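Local coordinates for protein TbpB (Actinobacillus pleuropneumoniae, PDB 3HOL) that probably binds host transferrin as the lipoprotein part of a bacterial receptor for iron acquisition, at residues P141-L144 and T150-I153; F175-D178 and K183-G186; N292-G295 and L300-D303; G380-Q385 and N428-V433. All blocks are in the same frame, centred on the assembly; numbering follows the deposited sequence.

Contact 1 (P141-L144 and T150-I153); sequences PNYL and TKFI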
loop_
_atom_site.group_PDB
_atom_site.type_symbol
_atom_site.label_atom_id
_atom_site.label_comp_id
_atom_site.label_asym_id
_atom_site.label_seq_id
_atom_site.Cartn_x
_atom_site.Cartn_y
_atom_site.Cartn_z
ATOM N N PRO A 141 -23.834 3.869 32.049
ATOM C CA PRO A 141 -23.959 4.916 33.069
ATOM C C PRO A 141 -24.838 6.085 32.627
ATOM O O PRO A 141 -24.780 6.520 31.493
ATOM C CB PRO A 141 -22.504 5.386 33.284
ATOM C CG PRO A 141 -21.638 4.536 32.390
ATOM C CD PRO A 141 -22.553 3.978 31.327
ATOM N N ASN A 142 -25.623 6.612 33.555
ATOM C CA ASN A 142 -26.470 7.740 33.276
ATOM C C ASN A 142 -25.744 9.088 33.472
ATOM O O ASN A 142 -25.809 9.986 32.606
ATOM C CB ASN A 142 -27.692 7.636 34.193
ATOM C CG ASN A 142 -28.804 6.833 33.584
ATOM O OD1 ASN A 142 -28.863 6.619 32.383
ATOM N ND2 ASN A 142 -29.718 6.392 34.423
ATOM N N TYR A 143 -25.056 9.225 34.600
ATOM C CA TYR A 143 -24.497 10.509 35.003
ATOM C C TYR A 143 -23.033 10.438 35.416
ATOM O O TYR A 143 -22.711 9.897 36.465
ATOM C CB TYR A 143 -25.354 11.127 36.128
ATOM C CG TYR A 143 -26.855 11.087 35.853
ATOM C CD1 TYR A 143 -27.393 11.760 34.761
ATOM C CD2 TYR A 143 -27.737 10.376 36.696
ATOM C CE1 TYR A 143 -28.789 11.760 34.518
ATOM C CE2 TYR A 143 -29.138 10.333 36.435
ATOM C CZ TYR A 143 -29.651 11.050 35.352
ATOM O OH TYR A 143 -31.006 11.032 35.041
ATOM N N LEU A 144 -22.139 10.995 34.591
ATOM C CA LEU A 144 -20.692 11.073 34.925
ATOM C C LEU A 144 -20.132 12.426 34.471
ATOM O O LEU A 144 -19.307 12.535 33.542
ATOM C CB LEU A 144 -19.901 9.911 34.310
ATOM C CG LEU A 144 -20.139 8.487 34.805
ATOM C CD1 LEU A 144 -19.588 7.446 33.801
ATOM C CD2 LEU A 144 -19.546 8.269 36.232
ATOM N N THR A 150 -21.411 14.820 28.249
ATOM C CA THR A 150 -22.772 14.392 27.886
ATOM C C THR A 150 -23.310 13.469 28.986
ATOM O O THR A 150 -22.562 13.094 29.870
ATOM C CB THR A 150 -22.791 13.705 26.456
ATOM O OG1 THR A 150 -24.144 13.568 25.975
ATOM C CG2 THR A 150 -22.060 12.362 26.473
ATOM N N LYS A 151 -24.612 13.166 28.945
ATOM C CA LYS A 151 -25.290 12.231 29.869
ATOM C C LYS A 151 -25.765 10.995 29.105
ATOM O O LYS A 151 -25.799 11.007 27.861
ATOM C CB LYS A 151 -26.523 12.910 30.518
ATOM C CG LYS A 151 -26.193 14.145 31.359
ATOM C CD LYS A 151 -27.458 14.838 31.995
ATOM C CE LYS A 151 -28.399 15.431 30.899
ATOM N NZ LYS A 151 -29.440 16.327 31.443
ATOM N N PHE A 152 -26.160 9.945 29.837
ATOM C CA PHE A 152 -26.735 8.732 29.225
ATOM C C PHE A 152 -25.669 8.130 28.265
ATOM O O PHE A 152 -25.875 7.968 27.059
ATOM C CB PHE A 152 -28.109 9.056 28.575
ATOM C CG PHE A 152 -29.050 9.819 29.519
ATOM C CD1 PHE A 152 -29.478 9.226 30.714
ATOM C CD2 PHE A 152 -29.419 11.129 29.259
ATOM C CE1 PHE A 152 -30.331 9.908 31.608
ATOM C CE2 PHE A 152 -30.266 11.831 30.165
ATOM C CZ PHE A 152 -30.713 11.218 31.327
ATOM N N ILE A 153 -24.539 7.800 28.871
ATOM C CA ILE A 153 -23.283 7.530 28.178
ATOM C C ILE A 153 -23.369 6.229 27.377
ATOM O O ILE A 153 -23.574 5.174 27.961
ATOM C CB ILE A 153 -22.112 7.411 29.170
ATOM C CG1 ILE A 153 -22.099 8.566 30.188
ATOM C CG2 ILE A 153 -20.784 7.410 28.386
ATOM C CD1 ILE A 153 -22.023 9.920 29.522
HETATM O O HOH W 1 -22.899 12.917 32.569
#
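The side chains of Y143 and F152 run alongside each other in the same direction. Their ring centroids are 5.4 Å apart and the planes lie at 62°, an oblique aromatic pair. Y143 CE1 comes to 3.8 Å from F152 CZ, and the Y143 hydroxyl oxygen also rests by this end of the F152 ring. On the neighbouring edge of F152 the side-chain oxygen of N142 lies in the ring plane, with N142 OD1 3.2 Å from F152 CD1. K151 has CG beside its backbone N (chi1 -61°) and CD extended beyond it, which brings CD to the edge of the Y143 ring. The bend at chi3 then leads the amine away.

Two backbone bonds set these groups in place. F152 N gives an almost straight bond to N142 O (2.8 Å, 177°). I153 N donates to P141 O at 2.9 Å. F152 has positive phi and psi, which turns the chain between the two donors. Further on, the two segments separate and a water takes over: it accepts from L144 N and donates to T150 O. N142 OD1 also takes a hydrogen bond from K155 NZ, which helps fix the amide beside the F152 ring.

P141 and I153 are buried, with P141 CD 4.1 Å from I153 CB, and both pack on F226. The whole contact lies in the long loop between strands 119-133 and 171-178.

Contact 2 (F175-D178 and K183-G186); sequences FEVD and KMTG
V177 and M184 form the tight side of this antiparallel hairpin. They are a non-hydrogen-bonded pair, and V177 CG2 lies 3.8 Å from M184 CE. M184 runs out with CG anti to its own N (chi1 174°) and then bends at chi3. Its sulfur passes obliquely by the F175 ring in a Met-aromatic contact, with M184 SD 4.1 Å from F175 CD1. F175 itself faces G186, whose lack of a side chain leaves room for the ring.

The backbones are joined by four hydrogen bonds, two in each hydrogen-bonded pair. E176 N to T185 O is 2.8 Å; K183 N to D178 O is longer, at 3.3 Å.

The other face is polar and looser. E176 and T185 lie side by side, and one water bridges E176 OE2 and T185 OG1. K183 reaches away to a salt bridge with D201, and D178 also leads away from its partner strand.

Strands 171-178 and 183-190 are neighbours in the N-terminal of the two beta barrels. Strand 119-133 pairs with the first, and strand 193-203 with the second. F175, V177 and M184 point to the inner side, where they meet M246 and F238 from strands across the barrel.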
loop_
_atom_site.group_PDB
_atom_site.type_symbol
_atom_site.label_atom_id
_atom_site.label_comp_id
_atom_site.label_asym_id
_atom_site.label_seq_id
_atom_site.Cartn_x
_atom_site.Cartn_y
_atom_site.Cartn_z
ATOM N N PHE A 175 3.638 1.743 20.661
ATOM C CA PHE A 175 3.845 0.460 19.998
ATOM C C PHE A 175 5.338 0.189 19.879
ATOM O O PHE A 175 6.105 1.113 19.635
ATOM C CB PHE A 175 3.236 0.472 18.577
ATOM C CG PHE A 175 1.776 0.892 18.544
ATOM C CD1 PHE A 175 0.756 -0.056 18.705
ATOM C CD2 PHE A 175 1.439 2.238 18.362
ATOM C CE1 PHE A 175 -0.616 0.354 18.712
ATOM C CE2 PHE A 175 0.075 2.670 18.338
ATOM C CZ PHE A 175 -0.942 1.736 18.508
ATOM N N GLU A 176 5.757 -1.060 20.072
ATOM C CA GLU A 176 7.168 -1.385 19.864
ATOM C C GLU A 176 7.264 -2.353 18.714
ATOM O O GLU A 176 6.680 -3.423 18.754
ATOM C CB GLU A 176 7.769 -2.002 21.145
ATOM C CG GLU A 176 9.202 -2.434 20.972
ATOM C CD GLU A 176 9.683 -3.302 22.152
ATOM O OE1 GLU A 176 10.089 -2.699 23.150
ATOM O OE2 GLU A 176 9.614 -4.563 22.093
ATOM N N VAL A 177 8.001 -1.979 17.671
ATOM C CA VAL A 177 8.084 -2.816 16.475
ATOM C C VAL A 177 9.501 -3.398 16.369
ATOM O O VAL A 177 10.495 -2.656 16.316
ATOM C CB VAL A 177 7.702 -2.061 15.172
ATOM C CG1 VAL A 177 7.799 -3.012 13.931
ATOM C CG2 VAL A 177 6.249 -1.487 15.302
ATOM N N ASP A 178 9.560 -4.728 16.308
ATOM C CA ASP A 178 10.816 -5.418 16.023
ATOM C C ASP A 178 10.792 -5.784 14.552
ATOM O O ASP A 178 10.133 -6.753 14.163
ATOM C CB ASP A 178 10.968 -6.657 16.919
ATOM C CG ASP A 178 12.374 -7.326 16.788
ATOM O OD1 ASP A 178 13.057 -7.149 15.761
ATOM O OD2 ASP A 178 12.779 -8.037 17.735
ATOM N N LYS A 183 7.315 -8.383 14.176
ATOM C CA LYS A 183 6.391 -8.421 15.317
ATOM C C LYS A 183 6.157 -7.056 15.886
ATOM O O LYS A 183 7.073 -6.236 15.931
ATOM C CB LYS A 183 6.990 -9.300 16.441
ATOM C CG LYS A 183 7.079 -10.761 16.074
ATOM C CD LYS A 183 5.722 -11.383 15.887
ATOM C CE LYS A 183 5.836 -12.920 15.594
ATOM N NZ LYS A 183 4.459 -13.538 15.582
ATOM N N MET A 184 4.943 -6.817 16.354
ATOM C CA MET A 184 4.584 -5.549 17.019
ATOM C C MET A 184 3.859 -5.877 18.304
ATOM O O MET A 184 3.024 -6.775 18.339
ATOM C CB MET A 184 3.624 -4.714 16.117
ATOM C CG MET A 184 3.056 -3.414 16.757
ATOM S SD MET A 184 1.655 -2.734 15.754
ATOM C CE MET A 184 2.561 -2.036 14.365
ATOM N N THR A 185 4.203 -5.162 19.361
ATOM C CA THR A 185 3.486 -5.212 20.639
ATOM C C THR A 185 3.134 -3.742 20.967
ATOM O O THR A 185 3.624 -2.820 20.319
ATOM C CB THR A 185 4.349 -5.835 21.787
ATOM O OG1 THR A 185 5.538 -5.044 21.961
ATOM C CG2 THR A 185 4.761 -7.336 21.478
ATOM N N GLY A 186 2.239 -3.521 21.920
ATOM C CA GLY A 186 1.940 -2.161 22.321
ATOM C C GLY A 186 0.802 -2.094 23.329
ATOM O O GLY A 186 0.220 -3.117 23.687
HETATM O O HOH W 2 7.945 -5.994 23.414
#

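Contact 3 (N292-G295 and L300-D303); sequences NNFG and LIID
In the C-lobe handle domain, I301 of a short strand packs on N292 and F294 of the loop before it, and two waters complete the link. The loop holds N292-G295, and I301 lies on strand 299-302. I301 points its side chain at the loop. CG1 stands anti to the carbonyl carbon (chi1 -51°) and the chain then extends, which carries CD1 out to the F294 ring. I301 CD1 is 3.5 Å from F294 CE2. The two side chains cross at about a right angle, and the methyl approaches the ring obliquely. The same methyl, I301 CD1, lies 3.6 Å from N292 O, so the isoleucine packs against the loop backbone as well.

No direct hydrogen bond joins the segments. Two waters bridge N292 and I301 instead. One accepts from N292 N at 2.7 Å and donates to I301 O. The other donates to N292 O at 2.6 Å and accepts from I301 N. Both polar backbone atoms of each residue are therefore matched through water, at a separation too wide for direct strand pairing.

The loop keeps its shape through an Asx turn. G295 N donates to N293 OD1 at 2.8 Å, from above the carbonyl plane of the amide. The other end of that amide, N293 ND2, bonds D296 O. G295 has a positive phi of 116°, at which a side chain would press on the preceding carbonyl oxygen. N293 O takes a hydrogen bond from N205 ND2, and F294 touches N205 too.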
loop_
_atom_site.group_PDB
_atom_site.type_symbol
_atom_site.label_atom_id
_atom_site.label_comp_id
_atom_site.label_asym_id
_atom_site.label_seq_id
_atom_site.Cartn_x
_atom_site.Cartn_y
_atom_site.Cartn_z
ATOM N N ASN A 292 0.455 3.892 -5.044
ATOM C CA ASN A 292 0.137 3.299 -3.745
ATOM C C ASN A 292 0.068 1.767 -3.820
ATOM O O ASN A 292 -0.662 1.190 -4.649
ATOM C CB ASN A 292 -1.184 3.863 -3.218
ATOM C CG ASN A 292 -1.076 5.323 -2.892
ATOM O OD1 ASN A 292 -0.011 5.807 -2.462
ATOM N ND2 ASN A 292 -2.182 6.040 -3.036
ATOM N N ASN A 293 0.808 1.094 -2.953
ATOM C CA ASN A 293 0.765 -0.373 -2.970
ATOM C C ASN A 293 0.985 -0.910 -1.558
ATOM O O ASN A 293 1.788 -0.331 -0.798
ATOM C CB ASN A 293 1.852 -0.919 -3.904
ATOM C CG ASN A 293 1.705 -2.413 -4.129
ATOM O OD1 ASN A 293 2.280 -3.182 -3.369
ATOM N ND2 ASN A 293 0.864 -2.820 -5.086
ATOM N N PHE A 294 0.275 -1.986 -1.188
ATOM C CA PHE A 294 0.392 -2.482 0.175
ATOM C C PHE A 294 1.207 -3.766 0.295
ATOM O O PHE A 294 1.352 -4.313 1.375
ATOM C CB PHE A 294 -0.996 -2.625 0.802
ATOM C CG PHE A 294 -1.812 -1.376 0.743
ATOM C CD1 PHE A 294 -1.460 -0.278 1.516
ATOM C CD2 PHE A 294 -2.954 -1.318 -0.066
ATOM C CE1 PHE A 294 -2.242 0.893 1.493
ATOM C CE2 PHE A 294 -3.745 -0.170 -0.113
ATOM C CZ PHE A 294 -3.376 0.956 0.663
ATOM N N GLY A 295 1.807 -4.206 -0.798
ATOM C CA GLY A 295 2.592 -5.448 -0.765
ATOM C C GLY A 295 2.041 -6.567 -1.647
ATOM O O GLY A 295 2.560 -7.662 -1.647
ATOM N N LEU A 300 -3.312 -3.287 -8.528
ATOM C CA LEU A 300 -2.815 -2.042 -9.088
ATOM C C LEU A 300 -3.839 -0.989 -8.742
ATOM O O LEU A 300 -5.014 -1.122 -9.130
ATOM C CB LEU A 300 -2.636 -2.200 -10.618
ATOM C CG LEU A 300 -2.291 -0.951 -11.421
ATOM C CD1 LEU A 300 -0.833 -0.510 -11.133
ATOM C CD2 LEU A 300 -2.502 -1.192 -12.929
ATOM N N ILE A 301 -3.427 0.043 -8.001
ATOM C CA ILE A 301 -4.359 1.068 -7.546
ATOM C C ILE A 301 -4.262 2.282 -8.452
ATOM O O ILE A 301 -3.247 2.963 -8.477
ATOM C CB ILE A 301 -4.117 1.455 -6.022
ATOM C CG1 ILE A 301 -4.087 0.180 -5.140
ATOM C CG2 ILE A 301 -5.175 2.456 -5.520
ATOM C CD1 ILE A 301 -4.023 0.428 -3.598
ATOM N N ILE A 302 -5.341 2.576 -9.175
ATOM C CA ILE A 302 -5.355 3.735 -10.085
ATOM C C ILE A 302 -6.377 4.749 -9.631
ATOM O O ILE A 302 -7.570 4.424 -9.493
ATOM C CB ILE A 302 -5.650 3.347 -11.580
ATOM C CG1 ILE A 302 -4.675 2.276 -12.092
ATOM C CG2 ILE A 302 -5.672 4.640 -12.506
ATOM C CD1 ILE A 302 -3.190 2.635 -11.968
ATOM N N ASP A 303 -5.901 5.978 -9.409
ATOM C CA ASP A 303 -6.728 7.081 -8.932
ATOM C C ASP A 303 -7.676 6.593 -7.835
ATOM O O ASP A 303 -8.894 6.847 -7.884
ATOM C CB ASP A 303 -7.487 7.735 -10.106
ATOM C CG ASP A 303 -8.322 8.921 -9.676
ATOM O OD1 ASP A 303 -7.910 9.647 -8.734
ATOM O OD2 ASP A 303 -9.401 9.119 -10.279
HETATM O O HOH W 3 -1.589 4.518 -6.686
HETATM O O HOH W 4 -0.816 0.068 -6.978
#

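Contact 4 (G380-Q385 and N428-V433); sequences GTWDAQ and NPVFTV
W382 sets the far end of its indole against V430 and F431. CH2 is the atom nearest both, with CZ2 also on V430 and CZ3 on F431. V430 CG2 comes to the ring edge, close to the indole plane, at 3.7 Å from W382 CH2. F431 CD2 is 3.8 Å from W382 CH2 and oblique to the indole, while CH2 lies near the plane of the F431 ring, at its edge. The W382 and F431 side chains cross at about a right angle.

W382 has CG between its backbone N and carbonyl carbon (chi1 60°), which turns the indole over toward V430 and F431. These two form a classic beta bulge opposite L421, consistent with both side chains turning toward the indole.

The segments belong to the C-terminal barrel, in strand 375-387 and the region of strand 431-438. The two strands are not paired; the contact is between largely buried side chains. W382 also meets F501, and F431 meets V497 and, edge-to-face, F488.

No polar bond crosses between the segments. W382 NE1 is bonded to F422 O, which leaves the apolar far end of the indole to pack on V430 and F431. The contact therefore depends on shape fit and burial.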
loop_
_atom_site.group_PDB
_atom_site.type_symbol
_atom_site.label_atom_id
_atom_site.label_comp_id
_atom_site.label_asym_id
_atom_site.label_seq_id
_atom_site.Cartn_x
_atom_site.Cartn_y
_atom_site.Cartn_z
ATOM N N GLY A 380 12.652 -13.129 -19.973
ATOM C CA GLY A 380 11.306 -12.575 -19.899
ATOM C C GLY A 380 11.056 -11.674 -21.078
ATOM O O GLY A 380 11.520 -11.949 -22.196
ATOM N N THR A 381 10.323 -10.593 -20.832
ATOM C CA THR A 381 9.933 -9.682 -21.893
ATOM C C THR A 381 9.880 -8.237 -21.338
ATOM O O THR A 381 10.291 -8.007 -20.206
ATOM C CB THR A 381 8.629 -10.162 -22.568
ATOM O OG1 THR A 381 8.326 -9.323 -23.672
ATOM C CG2 THR A 381 7.424 -10.175 -21.610
ATOM N N TRP A 382 9.388 -7.284 -22.125
ATOM C CA TRP A 382 9.366 -5.908 -21.680
ATOM C C TRP A 382 8.300 -5.124 -22.430
ATOM O O TRP A 382 7.736 -5.611 -23.410
ATOM C CB TRP A 382 10.770 -5.290 -21.781
ATOM C CG TRP A 382 11.410 -5.248 -23.170
ATOM C CD1 TRP A 382 11.474 -6.259 -24.102
ATOM C CD2 TRP A 382 12.099 -4.128 -23.753
ATOM N NE1 TRP A 382 12.172 -5.837 -25.229
ATOM C CE2 TRP A 382 12.546 -4.529 -25.046
ATOM C CE3 TRP A 382 12.392 -2.826 -23.303
ATOM C CZ2 TRP A 382 13.261 -3.665 -25.889
ATOM C CZ3 TRP A 382 13.092 -1.969 -24.130
ATOM C CH2 TRP A 382 13.523 -2.389 -25.418
ATOM N N ASP A 383 7.974 -3.951 -21.895
ATOM C CA ASP A 383 7.116 -2.934 -22.520
ATOM C C ASP A 383 7.927 -1.635 -22.476
ATOM O O ASP A 383 8.604 -1.329 -21.470
ATOM C CB ASP A 383 5.797 -2.738 -21.750
ATOM C CG ASP A 383 4.826 -3.874 -21.930
ATOM O OD1 ASP A 383 4.278 -4.028 -23.041
ATOM O OD2 ASP A 383 4.581 -4.621 -20.954
ATOM N N ALA A 384 7.871 -0.879 -23.564
ATOM C CA ALA A 384 8.720 0.281 -23.717
ATOM C C ALA A 384 8.222 1.184 -24.828
ATOM O O ALA A 384 7.508 0.755 -25.741
ATOM C CB ALA A 384 10.173 -0.129 -24.003
ATOM N N GLN A 385 8.620 2.441 -24.732
ATOM C CA GLN A 385 8.501 3.360 -25.835
ATOM C C GLN A 385 9.792 4.140 -25.964
ATOM O O GLN A 385 10.376 4.586 -24.969
ATOM C CB GLN A 385 7.312 4.275 -25.629
ATOM C CG GLN A 385 7.006 5.110 -26.823
ATOM C CD GLN A 385 5.960 6.134 -26.497
ATOM O OE1 GLN A 385 4.836 5.782 -26.166
ATOM N NE2 GLN A 385 6.325 7.406 -26.567
ATOM N N ASN A 428 20.559 -8.320 -32.749
ATOM C CA ASN A 428 21.275 -7.830 -31.586
ATOM C C ASN A 428 20.323 -7.028 -30.690
ATOM O O ASN A 428 19.333 -6.479 -31.193
ATOM C CB ASN A 428 22.420 -6.956 -32.035
ATOM C CG ASN A 428 23.458 -7.718 -32.828
ATOM O OD1 ASN A 428 23.784 -7.335 -33.960
ATOM N ND2 ASN A 428 23.983 -8.796 -32.249
ATOM N N PRO A 429 20.601 -6.971 -29.376
ATOM C CA PRO A 429 19.599 -6.269 -28.562
ATOM C C PRO A 429 19.686 -4.775 -28.787
ATOM O O PRO A 429 20.759 -4.252 -29.084
ATOM C CB PRO A 429 20.005 -6.610 -27.132
ATOM C CG PRO A 429 21.497 -6.892 -27.211
ATOM C CD PRO A 429 21.655 -7.580 -28.544
ATOM N N VAL A 430 18.564 -4.086 -28.622
ATOM C CA VAL A 430 18.567 -2.655 -28.731
ATOM C C VAL A 430 19.129 -1.972 -27.473
ATOM O O VAL A 430 19.711 -0.873 -27.573
ATOM C CB VAL A 430 17.171 -2.139 -29.050
ATOM C CG1 VAL A 430 16.773 -2.595 -30.442
ATOM C CG2 VAL A 430 16.178 -2.659 -28.038
ATOM N N PHE A 431 18.961 -2.603 -26.304
ATOM C CA PHE A 431 19.572 -2.081 -25.079
ATOM C C PHE A 431 20.327 -3.177 -24.368
ATOM O O PHE A 431 19.896 -4.318 -24.372
ATOM C CB PHE A 431 18.518 -1.533 -24.095
ATOM C CG PHE A 431 17.880 -0.236 -24.522
ATOM C CD1 PHE A 431 18.528 0.984 -24.320
ATOM C CD2 PHE A 431 16.598 -0.238 -25.102
ATOM C CE1 PHE A 431 17.916 2.195 -24.724
ATOM C CE2 PHE A 431 15.986 0.943 -25.503
ATOM C CZ PHE A 431 16.652 2.177 -25.317
ATOM N N THR A 432 21.433 -2.816 -23.742
ATOM C CA THR A 432 22.086 -3.679 -22.771
ATOM C C THR A 432 22.074 -2.979 -21.412
ATOM O O THR A 432 21.951 -1.753 -21.336
ATOM C CB THR A 432 23.540 -4.062 -23.189
ATOM O OG1 THR A 432 24.326 -2.875 -23.335
ATOM C CG2 THR A 432 23.542 -4.812 -24.511
ATOM N N VAL A 433 22.199 -3.784 -20.357
ATOM C CA VAL A 433 22.225 -3.324 -18.991
ATOM C C VAL A 433 23.445 -3.892 -18.256
ATOM O O VAL A 433 23.767 -5.098 -18.384
ATOM C CB VAL A 433 20.921 -3.772 -18.239
ATOM C CG1 VAL A 433 21.013 -3.526 -16.689
ATOM C CG2 VAL A 433 19.695 -3.095 -18.853
#

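In the fold
The four contacts follow one another along the chain without overlapping. Contacts 1 and 2 both belong to the N-terminal barrel, yet their centres are 35 Å apart: one is in a long outer loop, the other in the hairpin that follows it. Contact 3 belongs to the C-lobe handle. It sits near the middle of the molecule, with its nearest atoms about 13 Å from contact 2 and about 11 Å from contact 4. Contact 4 is inside the second barrel, on the opposite side of the chain's centre from contacts 1 and 2. Contacts 1 and 4 are the farthest apart, 69 Å between centres. None of the four touches another.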